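Local coordinates for protein acetone carboxylase alpha subunit (Xanthobacter autotrophicus Py2, PDB 5M45) that is the alpha subunit of a carboxylase complex and belongs to the hydantoinase B/oxoprolinase family, at residues 17-22 with 163-168; 23-28 with 122-127; 300-305 with 608-613. All coordinates share one frame; numbering follows the deposited sequence.

Contact 1 of 3, residues 17-22 with 163-168; sequences IVRGGE and EGELIG
Val-18 and Leu-166 face each other in a single beta bridge with their CA atoms 4.7 Å apart; Leu-166 N donates to Ile-17 O over 2.9 Å in a nearly straight bond (173°), and Leu-166 O accepts from Arg-19 N at 3.1 Å. The bridged Val-18 also opens a type II beta turn that runs to Gly-21. Glu-165 reaches over this turn, its CG anti to the carbonyl carbon and beside the backbone N (chi1 -54°), its chain extended beyond CG. Glu-165 OE2 receives Gly-20 N at 3.1 Å from above the carboxylate plane and is also salt-bridged to Arg-15, so two donors grip one oxygen. Arg-19 NH1 is 4.4 Å from Glu-165 OE1, which lies well out of the guanidinium plane, so the charges are near but no N-H points at it. Instead a water in the guanidinium plane accepts from Arg-19 NH1 at 3.0 Å and donates to Glu-165 OE1 at 2.8 Å, while Arg-19 NH2 is taken up by Glu-258. On the apolar side, Ile-17 CD1 meets Leu-166 CD1 at 4.0 Å. Ile-17, Val-18 and Leu-166 rest against Leu-24 of helix 24-38, and Val-18, Arg-19 and Ile-167 against Trp-261 of helix 257-282. Strand 165-175 pairs with strand 153-162 with a classic beta bulge, where Ile-167 and Gly-168 both face Ile-160.

Contact 2 of 3, residues 23-28 with 122-127; sequences TLKEHR and MIENNW
Lys-25, on the first turn of helix 24-38, packs against Ile-123, on the last turn of helix 111-124, with their CA atoms 5.4 Å apart. The start of the first helix is closed by a capping box: Glu-26 N donates to Thr-23 OG1, and Thr-23 N returns a bond to Glu-26 OE1.

Ile-123 is the apolar centre of the contact. Its CG2, anti to the backbone N, is pressed against the backbone of the facing helix, 3.5 Å from Leu-24 O and 3.6 Å from Lys-25 CA, while its other branch puts CG1 at 4.0 Å from Leu-24 CB. Arg-28 CB touches the same methyl, Ile-123 CG2, from one turn further on. Beside this patch, Lys-25 and Glu-124 form a salt bridge. The lysine chain runs extended until chi4 (53°) turns NZ aside, and the glutamate bends at chi2 (64°). Lys-25 NZ then meets Glu-124 OE2 at 3.0 Å from above the carboxylate plane; it also pairs with Asp-29. Arg-28 joins the same oxygen indirectly: a water at the edge of its guanidinium, in plane, accepts from Arg-28 NH1 at 2.9 Å and donates to Glu-124 OE2 at 2.6 Å.

The side chain of Arg-28 lies about 5 Å from the bound 3,6,9,12,15-pentaoxaheptadecan-1-ol. Glu-124 OE2 thus receives one ammonium bond and one water bond, with the Arg-28 charge nearby as well. Two positive groups around one carboxylate would be expected to favour its ionised form and to pin the end of helix 111-124 to the start of helix 24-38 by charge as well as by apolar contact.

Contact 3 of 3, residues 300-305 with 608-613; sequences HEDVRV and TEEMFS
Thr-608 turns OG1 between its own backbone N and carbonyl carbon (chi1 55°), where it accepts from Arg-304 N at 3.0 Å in a bond of 163°. Arg-304 sets CG beside its backbone N (chi1 -70°), and its side chain crosses that of Thr-608 at about a right angle, with Arg-304 CB 3.5 Å from Thr-608 OG1. Thr-608 N in turn donates to Asp-302 O at 3.2 Å, within the carbonyl plane. A water donates to both Asp-302 O and Thr-608 O, giving the aspartate carbonyl a second donor. The type I beta turn from His-300 to Val-303 is held by the side chain of the residue that follows it: Arg-304 NE bonds Glu-301 O, and Arg-304 NH2 makes a salt bridge to Asp-302 OD1 at 3.2 Å. Asp-302 OD2 and Glu-610 OE2 come within 4.4 Å, a like-charge approach probably made tolerable by Lys-600, which bridges both; Arg-559 also holds Asp-302, and His-563 holds Glu-610. Ser-307 and Asp-308 of the second subunit bond Glu-609 and Met-611. The contact thereby ties the loop between strands 286-297 and 313-324 to strand 610-612, which pairs with strand 532-535.

Contacts 1 and 2 are neighbours, their centres 12 Å apart; their first segments, 17-22 and 23-28, are consecutive near the start of the modelled chain, and contact 2 is nested within the loop closed by contact 1. They touch through Val-18 on Leu-24 and a probable hydrogen bond between Glu-22 and His-27, so the N-terminal segment is fastened first to strand 165-175 and then to helix 111-124. Contact 3 comes later, its centre 54 Å from that of contact 1 and 46 Å from contact 2's, and ties a loop between two strands of one sheet to the outer strand 610-612 of another. Contacts 2 and 3 both adjoin the interface with the second copy of this subunit.

Contact 1 of 3, residues 17-22 with 163-168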
loop_
_atom_site.group_PDB
_atom_site.type_symbol
_atom_site.label_atom_id
_atom_site.label_comp_id
_atom_site.label_asym_id
_atom_site.label_seq_id
_atom_site.Cartn_x
_atom_site.Cartn_y
_atom_site.Cartn_z
ATOM N N ILE A 17 -33.053 -0.176 3.059
ATOM C CA ILE A 17 -32.948 -1.207 2.026
ATOM C C ILE A 17 -33.280 -2.631 2.454
ATOM O O ILE A 17 -33.509 -3.464 1.581
ATOM C CB ILE A 17 -31.569 -1.244 1.328
ATOM C CG1 ILE A 17 -30.464 -1.688 2.305
ATOM C CG2 ILE A 17 -31.263 0.100 0.695
ATOM C CD1 ILE A 17 -29.103 -1.849 1.663
ATOM N N VAL A 18 -33.279 -2.942 3.756
ATOM C CA VAL A 18 -33.584 -4.326 4.196
ATOM C C VAL A 18 -35.052 -4.630 3.893
ATOM O O VAL A 18 -35.898 -3.711 3.926
ATOM C CB VAL A 18 -33.297 -4.546 5.696
ATOM C CG1 VAL A 18 -33.662 -5.958 6.166
ATOM C CG2 VAL A 18 -31.827 -4.265 5.999
ATOM N N ARG A 19 -35.357 -5.884 3.567
ATOM C CA ARG A 19 -36.759 -6.308 3.400
ATOM C C ARG A 19 -37.614 -5.874 4.592
ATOM O O ARG A 19 -37.260 -6.175 5.719
ATOM C CB ARG A 19 -36.858 -7.835 3.228
ATOM C CG ARG A 19 -38.305 -8.363 3.044
ATOM C CD ARG A 19 -38.306 -9.886 2.945
ATOM N NE ARG A 19 -39.635 -10.422 3.176
ATOM C CZ ARG A 19 -40.617 -10.426 2.306
ATOM N NH1 ARG A 19 -40.442 -9.962 1.054
ATOM N NH2 ARG A 19 -41.803 -10.945 2.691
ATOM N N GLY A 20 -38.740 -5.206 4.323
ATOM C CA GLY A 20 -39.610 -4.611 5.350
ATOM C C GLY A 20 -39.396 -3.103 5.575
ATOM O O GLY A 20 -40.255 -2.454 6.171
ATOM N N GLY A 21 -38.261 -2.549 5.132
ATOM C CA GLY A 21 -38.024 -1.103 5.171
ATOM C C GLY A 21 -37.074 -0.555 6.224
ATOM O O GLY A 21 -36.819 0.663 6.263
ATOM N N GLU A 22 -36.557 -1.406 7.099
ATOM C CA GLU A 22 -35.522 -0.950 8.023
ATOM C C GLU A 22 -34.220 -0.654 7.266
ATOM O O GLU A 22 -33.905 -1.327 6.276
ATOM C CB GLU A 22 -35.247 -2.015 9.076
ATOM C CG GLU A 22 -36.390 -2.271 10.051
ATOM C CD GLU A 22 -36.075 -3.460 10.931
ATOM O OE1 GLU A 22 -35.942 -4.603 10.384
ATOM O OE2 GLU A 22 -35.911 -3.258 12.158
ATOM N N GLU A 163 -36.857 -8.847 -5.018
ATOM C CA GLU A 163 -37.848 -7.812 -5.336
ATOM C C GLU A 163 -37.475 -6.425 -4.834
ATOM O O GLU A 163 -38.273 -5.733 -4.230
ATOM C CB GLU A 163 -39.231 -8.262 -4.862
ATOM C CG GLU A 163 -39.762 -9.299 -5.863
ATOM C CD GLU A 163 -41.080 -9.927 -5.490
ATOM O OE1 GLU A 163 -41.623 -9.549 -4.415
ATOM O OE2 GLU A 163 -41.551 -10.816 -6.276
ATOM N N GLY A 164 -36.233 -6.040 -5.088
ATOM C CA GLY A 164 -35.731 -4.721 -4.775
ATOM C C GLY A 164 -35.283 -4.472 -3.355
ATOM O O GLY A 164 -34.893 -3.369 -3.050
ATOM N N GLU A 165 -35.314 -5.468 -2.484
ATOM C CA GLU A 165 -34.889 -5.299 -1.087
ATOM C C GLU A 165 -33.798 -6.315 -0.721
ATOM O O GLU A 165 -33.742 -7.401 -1.277
ATOM C CB GLU A 165 -36.088 -5.448 -0.141
ATOM C CG GLU A 165 -37.292 -4.549 -0.441
ATOM C CD GLU A 165 -38.413 -4.768 0.561
ATOM O OE1 GLU A 165 -39.068 -5.825 0.459
ATOM O OE2 GLU A 165 -38.610 -3.955 1.502
ATOM N N LEU A 166 -32.938 -5.943 0.222
ATOM C CA LEU A 166 -31.810 -6.787 0.630
ATOM C C LEU A 166 -32.286 -7.878 1.572
ATOM O O LEU A 166 -32.973 -7.574 2.569
ATOM C CB LEU A 166 -30.712 -5.943 1.311
ATOM C CG LEU A 166 -29.369 -6.662 1.611
ATOM C CD1 LEU A 166 -28.186 -5.730 1.413
ATOM C CD2 LEU A 166 -29.332 -7.226 3.015
ATOM N N ILE A 167 -31.924 -9.120 1.275
ATOM C CA ILE A 167 -32.294 -10.258 2.088
ATOM C C ILE A 167 -31.096 -11.067 2.622
ATOM O O ILE A 167 -31.298 -12.021 3.386
ATOM C CB ILE A 167 -33.292 -11.207 1.364
ATOM C CG1 ILE A 167 -32.696 -11.771 0.073
ATOM C CG2 ILE A 167 -34.587 -10.466 1.023
ATOM C CD1 ILE A 167 -33.309 -13.111 -0.344
ATOM N N GLY A 168 -29.876 -10.660 2.303
ATOM C CA GLY A 168 -28.677 -11.403 2.732
ATOM C C GLY A 168 -27.414 -10.949 2.026
ATOM O O GLY A 168 -27.415 -9.931 1.305
HETATM O O HOH W 1 -38.317 -8.402 -0.392
#

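Contact 2 of 3, residues 23-28 with 122-127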
loop_
_atom_site.group_PDB
_atom_site.type_symbol
_atom_site.label_atom_id
_atom_site.label_comp_id
_atom_site.label_asym_id
_atom_site.label_seq_id
_atom_site.Cartn_x
_atom_site.Cartn_y
_atom_site.Cartn_z
ATOM N N THR A 23 -33.454 0.320 7.737
ATOM C CA THR A 23 -32.029 0.406 7.322
ATOM C C THR A 23 -31.237 -0.810 7.863
ATOM O O THR A 23 -31.672 -1.492 8.804
ATOM C CB THR A 23 -31.316 1.707 7.830
ATOM O OG1 THR A 23 -31.223 1.706 9.272
ATOM C CG2 THR A 23 -32.062 2.959 7.362
ATOM N N LEU A 24 -30.084 -1.063 7.260
ATOM C CA LEU A 24 -29.165 -2.111 7.783
ATOM C C LEU A 24 -28.876 -1.947 9.280
ATOM O O LEU A 24 -28.942 -2.924 10.038
ATOM C CB LEU A 24 -27.863 -2.154 6.981
ATOM C CG LEU A 24 -27.914 -2.704 5.556
ATOM C CD1 LEU A 24 -26.617 -2.341 4.839
ATOM C CD2 LEU A 24 -28.125 -4.208 5.516
ATOM N N LYS A 25 -28.571 -0.725 9.707
ATOM C CA LYS A 25 -28.243 -0.457 11.125
ATOM C C LYS A 25 -29.467 -0.618 12.043
ATOM O O LYS A 25 -29.343 -1.210 13.108
ATOM C CB LYS A 25 -27.607 0.938 11.309
ATOM C CG LYS A 25 -27.187 1.214 12.762
ATOM C CD LYS A 25 -26.295 2.432 12.908
ATOM C CE LYS A 25 -26.162 2.918 14.362
ATOM N NZ LYS A 25 -25.746 1.807 15.272
ATOM N N GLU A 26 -30.636 -0.116 11.621
ATOM C CA GLU A 26 -31.890 -0.284 12.388
ATOM C C GLU A 26 -32.195 -1.769 12.608
ATOM O O GLU A 26 -32.540 -2.180 13.739
ATOM C CB GLU A 26 -33.081 0.396 11.694
ATOM C CG GLU A 26 -33.118 1.919 11.866
ATOM C CD GLU A 26 -34.074 2.634 10.914
ATOM O OE1 GLU A 26 -34.667 1.955 10.025
ATOM O OE2 GLU A 26 -34.201 3.883 11.081
ATOM N N HIS A 27 -32.038 -2.559 11.537
ATOM C CA HIS A 27 -32.294 -3.987 11.543
ATOM C C HIS A 27 -31.361 -4.730 12.528
ATOM O O HIS A 27 -31.809 -5.437 13.431
ATOM C CB HIS A 27 -32.137 -4.519 10.108
ATOM C CG HIS A 27 -32.490 -5.970 9.927
ATOM N ND1 HIS A 27 -33.789 -6.439 10.020
ATOM C CD2 HIS A 27 -31.733 -7.044 9.606
ATOM C CE1 HIS A 27 -33.808 -7.733 9.765
ATOM N NE2 HIS A 27 -32.574 -8.124 9.516
ATOM N N ARG A 28 -30.061 -4.551 12.355
ATOM C CA ARG A 28 -29.084 -5.178 13.256
ATOM C C ARG A 28 -29.262 -4.728 14.716
ATOM O O ARG A 28 -29.259 -5.558 15.610
ATOM C CB ARG A 28 -27.642 -4.950 12.794
ATOM C CG ARG A 28 -26.640 -5.605 13.739
ATOM C CD ARG A 28 -25.243 -5.724 13.218
ATOM N NE ARG A 28 -24.402 -6.422 14.195
ATOM C CZ ARG A 28 -23.662 -5.842 15.147
ATOM N NH1 ARG A 28 -23.605 -4.514 15.278
ATOM N NH2 ARG A 28 -22.965 -6.598 15.986
ATOM N N MET A 122 -19.541 -2.276 7.667
ATOM C CA MET A 122 -20.348 -1.537 6.668
ATOM C C MET A 122 -21.692 -1.090 7.223
ATOM O O MET A 122 -22.131 0.055 7.001
ATOM C CB MET A 122 -20.528 -2.348 5.354
ATOM C CG MET A 122 -19.212 -2.627 4.597
ATOM S SD MET A 122 -19.398 -3.268 2.916
ATOM C CE MET A 122 -19.661 -5.002 3.179
ATOM N N ILE A 123 -22.341 -1.967 7.959
ATOM C CA ILE A 123 -23.629 -1.655 8.607
ATOM C C ILE A 123 -23.458 -0.471 9.572
ATOM O O ILE A 123 -24.154 0.538 9.476
ATOM C CB ILE A 123 -24.197 -2.899 9.335
ATOM C CG1 ILE A 123 -24.557 -3.971 8.305
ATOM C CG2 ILE A 123 -25.424 -2.511 10.171
ATOM C CD1 ILE A 123 -25.067 -5.279 8.873
ATOM N N GLU A 124 -22.483 -0.582 10.459
ATOM C CA GLU A 124 -22.273 0.375 11.536
ATOM C C GLU A 124 -21.711 1.721 11.079
ATOM O O GLU A 124 -21.848 2.718 11.791
ATOM C CB GLU A 124 -21.306 -0.257 12.518
ATOM C CG GLU A 124 -21.288 0.319 13.881
ATOM C CD GLU A 124 -22.588 0.184 14.698
ATOM O OE1 GLU A 124 -22.462 0.623 15.861
ATOM O OE2 GLU A 124 -23.722 -0.250 14.308
ATOM N N ASN A 125 -21.051 1.766 9.917
ATOM C CA ASN A 125 -20.457 3.003 9.401
ATOM C C ASN A 125 -21.239 3.634 8.208
ATOM O O ASN A 125 -20.741 4.545 7.529
ATOM C CB ASN A 125 -19.013 2.750 9.042
ATOM C CG ASN A 125 -18.149 2.577 10.277
ATOM O OD1 ASN A 125 -17.632 3.567 10.812
ATOM N ND2 ASN A 125 -18.050 1.351 10.784
ATOM N N ASN A 126 -22.471 3.178 7.994
ATOM C CA ASN A 126 -23.407 3.811 7.062
ATOM C C ASN A 126 -22.931 3.779 5.603
ATOM O O ASN A 126 -23.109 4.751 4.833
ATOM C CB ASN A 126 -23.779 5.219 7.524
ATOM C CG ASN A 126 -25.101 5.717 6.922
ATOM O OD1 ASN A 126 -25.834 4.978 6.296
ATOM N ND2 ASN A 126 -25.410 6.978 7.167
ATOM N N TRP A 127 -22.389 2.630 5.217
ATOM C CA TRP A 127 -22.179 2.307 3.817
ATOM C C TRP A 127 -23.486 2.416 3.007
ATOM O O TRP A 127 -23.440 2.687 1.802
ATOM C CB TRP A 127 -21.613 0.894 3.656
ATOM C CG TRP A 127 -20.149 0.775 3.307
ATOM C CD1 TRP A 127 -19.644 0.065 2.253
ATOM C CD2 TRP A 127 -19.018 1.305 4.004
ATOM N NE1 TRP A 127 -18.279 0.146 2.227
ATOM C CE2 TRP A 127 -17.850 0.873 3.299
ATOM C CE3 TRP A 127 -18.855 2.103 5.127
ATOM C CZ2 TRP A 127 -16.555 1.222 3.690
ATOM C CZ3 TRP A 127 -17.546 2.445 5.536
ATOM C CH2 TRP A 127 -16.416 2.001 4.796
HETATM O O HOH W 2 -25.176 -2.366 14.071
#

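Contact 3 of 3, residues 300-305 with 608-613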
loop_
_atom_site.group_PDB
_atom_site.type_symbol
_atom_site.label_atom_id
_atom_site.label_comp_id
_atom_site.label_asym_id
_atom_site.label_seq_id
_atom_site.Cartn_x
_atom_site.Cartn_y
_atom_site.Cartn_z
ATOM N N HIS A 300 18.581 -11.348 16.837
ATOM C CA HIS A 300 19.591 -12.034 16.014
ATOM C C HIS A 300 19.924 -11.191 14.751
ATOM O O HIS A 300 19.031 -10.562 14.164
ATOM C CB HIS A 300 19.053 -13.427 15.582
ATOM C CG HIS A 300 20.096 -14.372 15.079
ATOM N ND1 HIS A 300 20.544 -14.370 13.782
ATOM C CD2 HIS A 300 20.731 -15.407 15.683
ATOM C CE1 HIS A 300 21.428 -15.338 13.602
ATOM N NE2 HIS A 300 21.572 -15.972 14.746
ATOM N N GLU A 301 21.176 -11.240 14.323
ATOM C CA GLU A 301 21.613 -10.474 13.154
ATOM C C GLU A 301 20.921 -10.832 11.822
ATOM O O GLU A 301 20.885 -10.016 10.912
ATOM C CB GLU A 301 23.142 -10.523 12.982
ATOM C CG GLU A 301 23.698 -11.900 12.623
ATOM C CD GLU A 301 25.141 -11.881 12.106
ATOM O OE1 GLU A 301 25.825 -12.911 12.333
ATOM O OE2 GLU A 301 25.569 -10.875 11.441
ATOM N N ASP A 302 20.371 -12.040 11.696
ATOM C CA ASP A 302 19.694 -12.464 10.466
ATOM C C ASP A 302 18.218 -12.011 10.405
ATOM O O ASP A 302 17.534 -12.340 9.447
ATOM C CB ASP A 302 19.827 -13.986 10.257
ATOM C CG ASP A 302 21.251 -14.404 9.841
ATOM O OD1 ASP A 302 22.076 -13.498 9.561
ATOM O OD2 ASP A 302 21.540 -15.635 9.746
ATOM N N VAL A 303 17.746 -11.264 11.421
ATOM C CA VAL A 303 16.500 -10.532 11.339
ATOM C C VAL A 303 16.836 -9.042 11.050
ATOM O O VAL A 303 17.090 -8.257 11.982
ATOM C CB VAL A 303 15.654 -10.673 12.614
ATOM C CG1 VAL A 303 14.331 -9.938 12.483
ATOM C CG2 VAL A 303 15.372 -12.169 12.908
ATOM N N ARG A 304 16.805 -8.669 9.770
ATOM C CA ARG A 304 17.236 -7.339 9.323
ATOM C C ARG A 304 16.052 -6.416 9.185
ATOM O O ARG A 304 15.600 -6.149 8.082
ATOM C CB ARG A 304 18.005 -7.418 7.995
ATOM C CG ARG A 304 19.316 -8.064 8.271
ATOM C CD ARG A 304 20.315 -8.289 7.149
ATOM N NE ARG A 304 21.199 -9.280 7.793
ATOM C CZ ARG A 304 22.222 -9.947 7.244
ATOM N NH1 ARG A 304 22.612 -9.676 5.984
ATOM N NH2 ARG A 304 22.866 -10.876 7.997
ATOM N N VAL A 305 15.539 -5.941 10.302
ATOM C CA VAL A 305 14.395 -5.039 10.266
ATOM C C VAL A 305 14.858 -3.569 10.159
ATOM O O VAL A 305 15.911 -3.222 10.627
ATOM C CB VAL A 305 13.438 -5.253 11.452
ATOM C CG1 VAL A 305 12.684 -6.574 11.298
ATOM C CG2 VAL A 305 14.133 -5.147 12.794
ATOM N N THR A 608 14.780 -12.779 7.959
ATOM C CA THR A 608 14.378 -11.964 6.814
ATOM C C THR A 608 15.127 -12.460 5.582
ATOM O O THR A 608 16.099 -13.227 5.702
ATOM C CB THR A 608 14.671 -10.457 7.033
ATOM O OG1 THR A 608 16.064 -10.242 7.353
ATOM C CG2 THR A 608 13.795 -9.939 8.180
ATOM N N GLU A 609 14.700 -12.002 4.421
ATOM C CA GLU A 609 15.194 -12.509 3.139
ATOM C C GLU A 609 16.738 -12.468 2.994
ATOM O O GLU A 609 17.389 -11.499 3.407
ATOM C CB GLU A 609 14.453 -11.879 1.934
ATOM C CG GLU A 609 14.808 -10.462 1.531
ATOM C CD GLU A 609 13.940 -9.923 0.353
ATOM O OE1 GLU A 609 13.464 -8.761 0.453
ATOM O OE2 GLU A 609 13.734 -10.620 -0.671
ATOM N N GLU A 610 17.283 -13.564 2.449
ATOM C CA GLU A 610 18.727 -13.720 2.205
ATOM C C GLU A 610 18.928 -14.268 0.779
ATOM O O GLU A 610 18.116 -15.063 0.300
ATOM C CB GLU A 610 19.274 -14.661 3.315
ATOM C CG GLU A 610 20.568 -15.402 3.104
ATOM C CD GLU A 610 20.972 -16.191 4.351
ATOM O OE1 GLU A 610 20.980 -17.466 4.335
ATOM O OE2 GLU A 610 21.238 -15.534 5.401
ATOM N N MET A 611 19.992 -13.822 0.105
ATOM C CA MET A 611 20.306 -14.266 -1.275
ATOM C C MET A 611 20.552 -15.795 -1.321
ATOM O O MET A 611 21.297 -16.331 -0.488
ATOM C CB MET A 611 21.514 -13.511 -1.836
ATOM C CG MET A 611 21.253 -12.020 -2.062
ATOM S SD MET A 611 22.695 -11.086 -2.526
ATOM C CE MET A 611 23.447 -10.862 -0.940
ATOM N N PHE A 612 19.894 -16.473 -2.251
ATOM C CA PHE A 612 20.172 -17.873 -2.590
ATOM C C PHE A 612 20.417 -17.967 -4.119
ATOM O O PHE A 612 19.826 -17.196 -4.932
ATOM C CB PHE A 612 18.992 -18.825 -2.247
ATOM C CG PHE A 612 18.861 -19.222 -0.789
ATOM C CD1 PHE A 612 18.494 -18.282 0.187
ATOM C CD2 PHE A 612 18.971 -20.553 -0.403
ATOM C CE1 PHE A 612 18.341 -18.649 1.507
ATOM C CE2 PHE A 612 18.822 -20.929 0.941
ATOM C CZ PHE A 612 18.513 -19.980 1.897
ATOM N N SER A 613 21.224 -18.945 -4.520
ATOM C CA SER A 613 21.474 -19.252 -5.937
ATOM C C SER A 613 21.185 -20.706 -6.248
ATOM O O SER A 613 21.160 -21.545 -5.351
ATOM C CB SER A 613 22.936 -19.048 -6.298
ATOM O OG SER A 613 23.364 -17.773 -5.885
HETATM O O HOH W 3 18.522 -12.648 6.908
#